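Local coordinates for protein prgH (Salmonella enterica subsp. enterica serovar Typhimurium, PDB 4G2S) that probably helps build the basal body of the type III secretion system used in host-cell invasion, through an FHA-like domain, at residues Val61-Gln66 against Leu100-Arg105. Sequence-based numbering, arbitrary orientation.
Sequences VNFEIQ and LLILIR
Five buried hydrocarbon side chains make up the whole interface between Val61-Gln66 and Leu100-Arg105, and the tightest meeting is methyl against methyl. Ile65 and Ile104 point at one another tip to tip, CD1 of Ile65 lying 3.4 Å from CD1 of Ile104, closer than carbons normally pack. In both, CG1 stands anti to the carbonyl carbon (chi1 -60° in Ile65, -56° in Ile104), so similar torsions, with chi2 near anti in both, carry the two side chains toward each other. Next along, the Phe63 ring meets Leu100 and Ile102. The side chain of Leu100 crosses that of Phe63 at about a right angle and sets CD2 at the ring edge, near its plane, 3.7 Å from CE2 of Phe63, whereas Ile102 rises tip-first and obliquely, its CD1 3.9 Å from Phe63 CE1. That same methyl also lies 4.1 Å from Ile65 CD1, linking the two halves of the contact.

Here two sheets face each other across the core of a beta sandwich, the architecture of FHA domains: strands 63-66 and 100-105 run nearly parallel (12°) with axes 11.4 Å apart, a separation bridged by side chains alone. CG of Phe63 and CG1 of Ile102 both sit in the crowded position between backbone N and carbonyl carbon, and from there the two side chains reach each other tip to tip.

Around this row, Phe63 stacks on Phe30 and touches Leu76, Val9 meets both Ile65 and Ile102, and Ile74 borders Ile65 and Ile104. Glu64, which takes no part in the apolar row, forms salt bridges with Arg27 and with Arg10 of a second subunit.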
loop_
_atom_site.group_PDB
_atom_site.type_symbol
_atom_site.label_atom_id
_atom_site.label_comp_id
_atom_site.label_asym_id
_atom_site.label_seq_id
_atom_site.Cartn_x
_atom_site.Cartn_y
_atom_site.Cartn_z
ATOM N N VAL A 61 8.621 -21.320 -7.814
ATOM C CA VAL A 61 9.379 -21.150 -9.037
ATOM C C VAL A 61 8.542 -20.266 -10.001
ATOM O O VAL A 61 7.382 -20.578 -10.184
ATOM C CB VAL A 61 9.582 -22.481 -9.752
ATOM C CG1 VAL A 61 10.290 -22.261 -11.088
ATOM C CG2 VAL A 61 10.414 -23.467 -8.909
ATOM N N ASN A 62 9.167 -19.271 -10.623
ATOM C CA ASN A 62 8.417 -18.394 -11.577
ATOM C C ASN A 62 8.198 -19.184 -12.855
ATOM O O ASN A 62 9.057 -20.064 -13.213
ATOM C CB ASN A 62 9.211 -17.144 -11.857
ATOM C CG ASN A 62 9.372 -16.221 -10.592
ATOM O OD1 ASN A 62 8.861 -16.540 -9.476
ATOM N ND2 ASN A 62 10.005 -15.077 -10.783
ATOM N N PHE A 63 7.114 -18.900 -13.517
ATOM C CA PHE A 63 6.880 -19.584 -14.761
ATOM C C PHE A 63 6.079 -18.732 -15.742
ATOM O O PHE A 63 5.408 -17.803 -15.308
ATOM C CB PHE A 63 6.212 -20.938 -14.509
ATOM C CG PHE A 63 4.848 -20.860 -13.898
ATOM C CD1 PHE A 63 3.717 -20.842 -14.649
ATOM C CD2 PHE A 63 4.718 -20.871 -12.508
ATOM C CE1 PHE A 63 2.441 -20.846 -14.082
ATOM C CE2 PHE A 63 3.468 -20.868 -11.924
ATOM C CZ PHE A 63 2.307 -20.802 -12.695
ATOM N N GLU A 64 6.159 -19.062 -17.042
ATOM C CA GLU A 64 5.315 -18.450 -18.057
ATOM C C GLU A 64 4.456 -19.490 -18.676
ATOM O O GLU A 64 4.905 -20.589 -19.000
ATOM C CB GLU A 64 6.110 -17.726 -19.155
ATOM C CG GLU A 64 7.236 -16.827 -18.653
ATOM C CD GLU A 64 7.808 -15.946 -19.759
ATOM O OE1 GLU A 64 8.452 -14.929 -19.475
ATOM O OE2 GLU A 64 7.502 -16.207 -20.955
ATOM N N ILE A 65 3.219 -19.113 -18.905
ATOM C CA ILE A 65 2.312 -19.862 -19.764
ATOM C C ILE A 65 2.164 -19.187 -21.117
ATOM O O ILE A 65 1.920 -17.955 -21.236
ATOM C CB ILE A 65 0.957 -20.115 -19.073
ATOM C CG1 ILE A 65 1.231 -20.916 -17.799
ATOM C CG2 ILE A 65 0.007 -20.841 -20.033
ATOM C CD1 ILE A 65 0.032 -21.591 -17.215
ATOM N N GLN A 66 2.384 -20.003 -22.161
ATOM C CA GLN A 66 2.285 -19.524 -23.542
ATOM C C GLN A 66 1.139 -20.207 -24.278
ATOM O O GLN A 66 1.135 -21.421 -24.378
ATOM C CB GLN A 66 3.565 -19.826 -24.314
ATOM C CG GLN A 66 3.599 -19.148 -25.652
ATOM C CD GLN A 66 4.925 -19.305 -26.387
ATOM O OE1 GLN A 66 5.931 -19.720 -25.823
ATOM N NE2 GLN A 66 4.927 -18.927 -27.655
ATOM N N LEU A 100 4.197 -25.322 -6.299
ATOM C CA LEU A 100 2.872 -24.911 -6.668
ATOM C C LEU A 100 2.154 -25.949 -7.513
ATOM O O LEU A 100 2.762 -26.585 -8.410
ATOM C CB LEU A 100 2.945 -23.596 -7.443
ATOM C CG LEU A 100 1.658 -22.878 -7.659
ATOM C CD1 LEU A 100 1.066 -22.387 -6.331
ATOM C CD2 LEU A 100 1.902 -21.775 -8.658
ATOM N N LEU A 101 0.850 -26.067 -7.290
ATOM C CA LEU A 101 0.005 -26.935 -8.104
ATOM C C LEU A 101 -1.114 -26.107 -8.791
ATOM O O LEU A 101 -1.900 -25.368 -8.136
ATOM C CB LEU A 101 -0.526 -28.069 -7.205
ATOM C CG LEU A 101 -0.856 -29.435 -7.768
ATOM C CD1 LEU A 101 -1.394 -30.339 -6.683
ATOM C CD2 LEU A 101 -1.907 -29.245 -8.827
ATOM N N ILE A 102 -1.160 -26.194 -10.126
ATOM C CA ILE A 102 -2.093 -25.425 -10.915
ATOM C C ILE A 102 -2.820 -26.336 -11.835
ATOM O O ILE A 102 -2.454 -27.456 -12.042
ATOM C CB ILE A 102 -1.390 -24.343 -11.784
ATOM C CG1 ILE A 102 -0.493 -24.992 -12.837
ATOM C CG2 ILE A 102 -0.490 -23.433 -10.934
ATOM C CD1 ILE A 102 0.075 -23.963 -13.821
ATOM N N LEU A 103 -3.828 -25.791 -12.483
ATOM C CA LEU A 103 -4.606 -26.536 -13.410
ATOM C C LEU A 103 -4.997 -25.512 -14.470
ATOM O O LEU A 103 -5.248 -24.385 -14.100
ATOM C CB LEU A 103 -5.832 -27.117 -12.664
ATOM C CG LEU A 103 -6.668 -27.938 -13.633
ATOM C CD1 LEU A 103 -7.164 -29.199 -12.938
ATOM C CD2 LEU A 103 -7.809 -27.142 -14.246
ATOM N N ILE A 104 -4.910 -25.848 -15.784
ATOM C CA ILE A 104 -5.295 -24.929 -16.858
ATOM C C ILE A 104 -6.572 -25.528 -17.488
ATOM O O ILE A 104 -6.575 -26.714 -17.903
ATOM C CB ILE A 104 -4.182 -24.749 -17.929
ATOM C CG1 ILE A 104 -2.861 -24.276 -17.297
ATOM C CG2 ILE A 104 -4.642 -23.789 -19.006
ATOM C CD1 ILE A 104 -1.632 -24.401 -18.205
ATOM N N ARG A 105 -7.646 -24.740 -17.532
ATOM C CA ARG A 105 -8.934 -25.192 -18.078
ATOM C C ARG A 105 -9.497 -24.197 -19.105
ATOM O O ARG A 105 -9.237 -23.008 -19.016
ATOM C CB ARG A 105 -9.960 -25.374 -16.948
ATOM C CG ARG A 105 -10.369 -24.090 -16.321
ATOM C CD ARG A 105 -11.284 -24.320 -15.116
ATOM N NE ARG A 105 -11.874 -23.077 -14.653
ATOM C CZ ARG A 105 -12.825 -22.408 -15.273
ATOM N NH1 ARG A 105 -13.347 -22.854 -16.404
ATOM N NH2 ARG A 105 -13.332 -21.332 -14.707
#